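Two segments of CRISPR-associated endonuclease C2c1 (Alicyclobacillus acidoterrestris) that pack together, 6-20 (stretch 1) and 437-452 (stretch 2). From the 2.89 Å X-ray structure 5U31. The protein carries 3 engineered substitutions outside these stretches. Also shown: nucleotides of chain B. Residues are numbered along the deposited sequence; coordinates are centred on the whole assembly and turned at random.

Stretch 1 6-20: SIKVKLRLDDMPEIR
Stretch 2, residues 437-452: DVTVPISMSEQLDNLL

Segments more than 400 residues apart can be joined by one short backbone bridge with apolar side chains extending the contact along the chain, and these two stretches of C2c1, burying 832 Å² between them, are a worked example. The bridge pairs Leu-11 with Ile-442 (CA to CA 4.6 Å), both in extended conformation (phi/psi -91/130 and -106/137). Ser-443 N donates to Lys-10 O at 2.7 Å, and Arg-12 N to Pro-441 O at 2.9 Å. Pairing the backbone through Pro-441 O suits proline, which has no amide hydrogen to give.

Ile-7, in the strand that opens stretch 1, covers the most surface. Its side chain (chi1 m, chi2 t) points toward stretch 2, with CG2 3.7 Å from Leu-448 CD2 and CD1 3.7 Å from Leu-451 CD1; a branched, buried residue thus meets two leucines. Val-9 also points toward stretch 2, its CG1 3.5 Å from Ile-442 CG2.

Arg-12 (chi1 m) is partly exposed, yet much of it is covered by stretch 2: Pro-441 CB lies over one face of its guanidinium and its CG comes 3.2 Å from Ser-443 OG.

Val-440 (chi1 t), in the strand that opens stretch 2, gathers several apolar groups: its CG1 lies 3.4 Å from selenomethionine Met-16 CE and 3.6 Å from Leu-11 CD2. Beyond it, Ile-19 CD1, on the helix starting at Pro-17, reaches Val-438 CG1 at 3.5 Å.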

# COMPACT_ATOMS: atom_id res chain seq x y z
N SER A 6 12.76 -15.76 2.95
CA SER A 6 12.30 -16.62 4.03
C SER A 6 11.53 -17.79 3.44
O SER A 6 10.58 -17.58 2.67
CB SER A 6 11.43 -15.85 5.03
OG SER A 6 10.05 -16.14 4.85
N ILE A 7 11.95 -19.00 3.77
CA ILE A 7 11.21 -20.21 3.45
C ILE A 7 10.72 -20.79 4.76
O ILE A 7 11.52 -21.31 5.56
CB ILE A 7 12.07 -21.22 2.67
CG1 ILE A 7 12.39 -20.68 1.29
CG2 ILE A 7 11.35 -22.56 2.57
CD1 ILE A 7 13.20 -21.63 0.44
N LYS A 8 9.42 -20.69 5.01
CA LYS A 8 8.86 -21.21 6.25
C LYS A 8 8.63 -22.71 6.11
O LYS A 8 8.12 -23.19 5.09
CB LYS A 8 7.56 -20.48 6.59
CG LYS A 8 6.99 -20.81 7.97
CD LYS A 8 5.98 -19.75 8.38
CE LYS A 8 4.62 -20.35 8.66
NZ LYS A 8 3.61 -19.33 9.06
N VAL A 9 9.00 -23.44 7.15
CA VAL A 9 9.04 -24.89 7.13
C VAL A 9 8.25 -25.39 8.32
O VAL A 9 8.28 -24.77 9.40
CB VAL A 9 10.51 -25.37 7.14
CG1 VAL A 9 10.77 -26.35 8.28
CG2 VAL A 9 10.90 -25.94 5.79
N LYS A 10 7.51 -26.47 8.14
CA LYS A 10 6.69 -27.05 9.20
C LYS A 10 7.35 -28.30 9.75
O LYS A 10 7.82 -29.15 8.98
CB LYS A 10 5.29 -27.37 8.69
CG LYS A 10 4.29 -27.76 9.76
CD LYS A 10 3.02 -28.26 9.10
CE LYS A 10 1.85 -28.28 10.07
NZ LYS A 10 2.16 -29.08 11.29
N LEU A 11 7.38 -28.43 11.07
CA LEU A 11 8.01 -29.56 11.73
C LEU A 11 6.98 -30.67 11.96
O LEU A 11 5.90 -30.42 12.48
CB LEU A 11 8.62 -29.13 13.06
CG LEU A 11 9.65 -28.00 12.99
CD1 LEU A 11 10.18 -27.66 14.37
CD2 LEU A 11 10.80 -28.38 12.07
N ARG A 12 7.33 -31.89 11.55
CA ARG A 12 6.53 -33.07 11.86
C ARG A 12 6.81 -33.48 13.29
O ARG A 12 7.82 -34.14 13.58
CB ARG A 12 6.84 -34.22 10.91
CG ARG A 12 6.34 -34.06 9.49
CD ARG A 12 5.83 -35.39 8.93
NE ARG A 12 6.52 -36.53 9.53
CZ ARG A 12 7.61 -37.10 9.01
NH1 ARG A 12 8.17 -38.13 9.63
NH2 ARG A 12 8.12 -36.65 7.88
N LEU A 13 5.93 -33.09 14.21
CA LEU A 13 6.12 -33.37 15.63
C LEU A 13 5.10 -34.36 16.16
O LEU A 13 4.87 -34.41 17.37
CB LEU A 13 6.06 -32.07 16.43
CG LEU A 13 7.10 -31.02 16.05
CD1 LEU A 13 6.86 -29.74 16.84
CD2 LEU A 13 8.48 -31.57 16.32
N ASP A 14 4.49 -35.14 15.28
CA ASP A 14 3.46 -36.08 15.70
C ASP A 14 4.05 -37.20 16.56
O ASP A 14 3.48 -37.58 17.58
CB ASP A 14 2.74 -36.65 14.48
CG ASP A 14 2.06 -35.56 13.65
OD1 ASP A 14 2.76 -34.64 13.17
OD2 ASP A 14 0.82 -35.62 13.48
N ASP A 15 5.21 -37.72 16.16
CA ASP A 15 5.82 -38.86 16.84
C ASP A 15 6.68 -38.46 18.03
O ASP A 15 7.24 -39.35 18.69
CB ASP A 15 6.66 -39.67 15.85
CG ASP A 15 5.82 -40.34 14.77
OD1 ASP A 15 4.57 -40.31 14.89
OD2 ASP A 15 6.40 -40.88 13.81
N MSE A 16 6.82 -37.17 18.32
CA MSE A 16 7.65 -36.73 19.44
C MSE A 16 7.05 -35.52 20.15
O MSE A 16 7.46 -34.38 19.92
CB MSE A 16 9.08 -36.43 18.96
CG MSE A 16 9.18 -35.61 17.68
SE MSE A 16 10.93 -35.62 16.81
CE MSE A 16 10.45 -34.46 15.35
N PRO A 17 6.09 -35.77 21.04
CA PRO A 17 5.44 -34.65 21.74
C PRO A 17 6.33 -33.99 22.78
O PRO A 17 6.14 -32.81 23.08
CB PRO A 17 4.23 -35.32 22.40
CG PRO A 17 4.70 -36.71 22.66
CD PRO A 17 5.58 -37.07 21.50
N GLU A 18 7.30 -34.73 23.33
CA GLU A 18 8.18 -34.16 24.34
C GLU A 18 8.98 -32.99 23.77
O GLU A 18 9.32 -32.05 24.50
CB GLU A 18 9.10 -35.25 24.91
CG GLU A 18 10.20 -35.77 23.96
CD GLU A 18 9.71 -36.70 22.86
OE1 GLU A 18 10.47 -36.93 21.89
OE2 GLU A 18 8.58 -37.22 22.97
N ILE A 19 9.25 -33.01 22.47
CA ILE A 19 9.96 -31.90 21.84
C ILE A 19 9.00 -30.77 21.48
O ILE A 19 9.36 -29.59 21.54
CB ILE A 19 10.73 -32.41 20.61
CG1 ILE A 19 11.94 -33.24 21.06
CG2 ILE A 19 11.15 -31.26 19.70
CD1 ILE A 19 12.26 -34.37 20.12
N ARG A 20 7.76 -31.10 21.09
CA ARG A 20 6.78 -30.07 20.79
C ARG A 20 6.50 -29.21 22.02
O ARG A 20 6.48 -27.98 21.93
CB ARG A 20 5.48 -30.71 20.27
CG ARG A 20 4.33 -29.73 20.11
CD ARG A 20 3.03 -30.41 19.75
NE ARG A 20 2.84 -30.50 18.30
CZ ARG A 20 2.84 -31.64 17.62
NH1 ARG A 20 2.66 -31.64 16.30
NH2 ARG A 20 3.01 -32.79 18.26
N ASP A 437 21.26 -31.80 20.28
CA ASP A 437 21.28 -32.57 19.05
C ASP A 437 19.96 -33.31 18.82
O ASP A 437 19.88 -34.54 18.84
CB ASP A 437 22.47 -33.54 19.07
CG ASP A 437 23.39 -33.37 17.88
OD1 ASP A 437 23.23 -34.12 16.90
OD2 ASP A 437 24.26 -32.47 17.93
N VAL A 438 18.92 -32.51 18.60
CA VAL A 438 17.57 -33.00 18.35
C VAL A 438 17.26 -32.85 16.87
O VAL A 438 17.25 -31.72 16.34
CB VAL A 438 16.53 -32.24 19.19
CG1 VAL A 438 15.14 -32.73 18.86
CG2 VAL A 438 16.83 -32.41 20.66
N THR A 439 17.00 -33.96 16.19
CA THR A 439 16.72 -33.98 14.76
C THR A 439 15.21 -34.07 14.54
O THR A 439 14.57 -35.02 14.99
CB THR A 439 17.41 -35.14 14.07
OG1 THR A 439 18.83 -35.05 14.29
CG2 THR A 439 17.13 -35.10 12.58
N VAL A 440 14.66 -33.11 13.80
CA VAL A 440 13.22 -32.99 13.61
C VAL A 440 12.91 -33.06 12.12
O VAL A 440 13.42 -32.25 11.34
CB VAL A 440 12.68 -31.69 14.22
CG1 VAL A 440 11.24 -31.48 13.82
CG2 VAL A 440 12.82 -31.73 15.74
N PRO A 441 12.09 -34.01 11.66
CA PRO A 441 11.70 -34.02 10.25
C PRO A 441 10.79 -32.85 9.90
O PRO A 441 10.08 -32.30 10.74
CB PRO A 441 10.96 -35.36 10.09
CG PRO A 441 10.56 -35.74 11.47
CD PRO A 441 11.68 -35.25 12.34
N ILE A 442 10.83 -32.49 8.62
CA ILE A 442 10.05 -31.39 8.07
C ILE A 442 8.92 -31.97 7.24
O ILE A 442 9.12 -32.91 6.47
CB ILE A 442 10.93 -30.47 7.21
CG1 ILE A 442 12.09 -29.92 8.03
CG2 ILE A 442 10.09 -29.37 6.60
CD1 ILE A 442 13.23 -29.48 7.17
N SER A 443 7.72 -31.39 7.39
CA SER A 443 6.62 -31.76 6.50
C SER A 443 6.97 -31.40 5.06
O SER A 443 7.65 -30.41 4.79
CB SER A 443 5.34 -31.05 6.94
OG SER A 443 4.88 -31.54 8.19
N MSE A 444 6.50 -32.24 4.13
CA MSE A 444 6.75 -32.06 2.70
C MSE A 444 6.47 -30.65 2.22
O MSE A 444 5.45 -30.05 2.57
CB MSE A 444 5.90 -33.03 1.89
CG MSE A 444 6.26 -34.49 2.07
SE MSE A 444 8.09 -34.87 1.56
CE MSE A 444 7.94 -36.81 1.41
N SER A 445 7.37 -30.11 1.40
CA SER A 445 7.21 -28.75 0.93
C SER A 445 7.79 -28.65 -0.47
O SER A 445 9.02 -28.69 -0.64
CB SER A 445 7.89 -27.77 1.87
OG SER A 445 7.78 -26.45 1.38
N GLU A 446 6.92 -28.53 -1.48
CA GLU A 446 7.41 -28.31 -2.84
C GLU A 446 8.26 -27.05 -2.92
O GLU A 446 9.12 -26.94 -3.80
CB GLU A 446 6.24 -28.23 -3.82
CG GLU A 446 5.46 -29.52 -3.97
CD GLU A 446 4.28 -29.38 -4.92
OE1 GLU A 446 3.92 -28.23 -5.26
OE2 GLU A 446 3.72 -30.42 -5.33
N GLN A 447 8.04 -26.10 -2.01
CA GLN A 447 8.87 -24.90 -1.97
C GLN A 447 10.32 -25.24 -1.66
O GLN A 447 11.23 -24.57 -2.15
CB GLN A 447 8.31 -23.93 -0.94
CG GLN A 447 8.92 -22.55 -0.98
CD GLN A 447 8.20 -21.59 -0.06
OE1 GLN A 447 7.83 -21.96 1.06
NE2 GLN A 447 7.96 -20.37 -0.53
N LEU A 448 10.55 -26.29 -0.87
CA LEU A 448 11.91 -26.71 -0.54
C LEU A 448 12.61 -27.36 -1.73
O LEU A 448 13.84 -27.47 -1.72
CB LEU A 448 11.91 -27.68 0.64
CG LEU A 448 11.55 -27.13 2.03
CD1 LEU A 448 11.52 -28.24 3.06
CD2 LEU A 448 12.54 -26.07 2.44
N ASP A 449 11.87 -27.79 -2.74
CA ASP A 449 12.52 -28.37 -3.91
C ASP A 449 13.39 -27.37 -4.65
O ASP A 449 14.18 -27.78 -5.51
CB ASP A 449 11.48 -28.96 -4.86
CG ASP A 449 10.63 -30.04 -4.22
OD1 ASP A 449 11.07 -30.63 -3.20
OD2 ASP A 449 9.53 -30.31 -4.74
N ASN A 450 13.27 -26.08 -4.35
CA ASN A 450 14.15 -25.07 -4.93
C ASN A 450 15.50 -24.98 -4.21
O ASN A 450 16.30 -24.11 -4.55
CB ASN A 450 13.48 -23.69 -4.91
CG ASN A 450 12.24 -23.62 -5.78
OD1 ASN A 450 12.17 -24.24 -6.85
ND2 ASN A 450 11.25 -22.87 -5.33
N LEU A 451 15.76 -25.84 -3.23
CA LEU A 451 17.00 -25.82 -2.47
C LEU A 451 17.76 -27.12 -2.72
O LEU A 451 17.23 -28.21 -2.46
CB LEU A 451 16.73 -25.63 -0.98
CG LEU A 451 15.96 -24.36 -0.63
CD1 LEU A 451 15.77 -24.26 0.86
CD2 LEU A 451 16.71 -23.15 -1.15
N LEU A 452 18.98 -27.00 -3.22
CA LEU A 452 19.89 -28.12 -3.38
C LEU A 452 21.16 -27.88 -2.58
O LEU A 452 21.61 -26.74 -2.47
CB LEU A 452 20.26 -28.34 -4.86
CG LEU A 452 19.22 -28.96 -5.80
CD1 LEU A 452 18.58 -30.18 -5.16
CD2 LEU A 452 18.15 -27.95 -6.20
P G B 30 1.11 -30.15 6.47
OP1 G B 30 1.24 -31.35 7.34
OP2 G B 30 0.23 -29.03 6.90
O5' G B 30 2.56 -29.56 6.22
C5' G B 30 2.88 -28.87 5.02
C4' G B 30 3.53 -27.54 5.29
O4' G B 30 4.63 -27.36 4.37
C3' G B 30 2.65 -26.32 5.09
O3' G B 30 1.89 -26.01 6.24
C2' G B 30 3.63 -25.22 4.69
O2' G B 30 4.20 -24.60 5.83
C1' G B 30 4.71 -26.01 3.96
N9 G B 30 4.59 -25.97 2.50
C8 G B 30 4.43 -27.06 1.67
N7 G B 30 4.38 -26.74 0.41
C5 G B 30 4.52 -25.36 0.40
C6 G B 30 4.55 -24.46 -0.69
O6 G B 30 4.44 -24.71 -1.89
N1 G B 30 4.71 -23.15 -0.26
C2 G B 30 4.84 -22.76 1.05
N2 G B 30 4.99 -21.44 1.26
N3 G B 30 4.82 -23.59 2.08
C4 G B 30 4.66 -24.87 1.68
P C B 93 9.89 -15.47 -2.59
OP1 C B 93 10.27 -14.67 -3.77
OP2 C B 93 10.22 -16.91 -2.54
O5' C B 93 10.50 -14.75 -1.30
C5' C B 93 10.50 -15.40 -0.03
C4' C B 93 9.94 -14.52 1.06
O4' C B 93 11.00 -13.73 1.69
C3' C B 93 8.86 -13.52 0.64
O3' C B 93 7.90 -13.40 1.69
C2' C B 93 9.64 -12.20 0.60
O2' C B 93 8.85 -11.04 0.73
C1' C B 93 10.55 -12.40 1.81
N1 C B 93 11.67 -11.46 1.93
C2 C B 93 12.41 -11.46 3.13
O2 C B 93 12.14 -12.31 4.00
N3 C B 93 13.42 -10.57 3.29
C4 C B 93 13.68 -9.69 2.33
N4 C B 93 14.68 -8.84 2.53
C5 C B 93 12.93 -9.64 1.12
C6 C B 93 11.93 -10.53 0.97
P U B 29 4.00 -35.37 5.06
OP1 U B 29 5.26 -34.92 5.71
OP2 U B 29 2.93 -36.00 5.86
O5' U B 29 3.37 -34.13 4.28
C5' U B 29 2.53 -33.22 4.96
C4' U B 29 1.40 -32.74 4.08
O4' U B 29 0.72 -33.87 3.47
C3' U B 29 0.30 -31.98 4.80
O3' U B 29 0.63 -30.63 5.02
C2' U B 29 -0.90 -32.18 3.89
O2' U B 29 -0.85 -31.27 2.79
C1' U B 29 -0.66 -33.59 3.36
N1 U B 29 -1.41 -34.63 4.10
C2 U B 29 -2.80 -34.60 4.09
O2 U B 29 -3.46 -33.74 3.53
N3 U B 29 -3.41 -35.61 4.79
C4 U B 29 -2.81 -36.64 5.47
O4 U B 29 -3.51 -37.47 6.05
C5 U B 29 -1.38 -36.62 5.43
C6 U B 29 -0.75 -35.65 4.76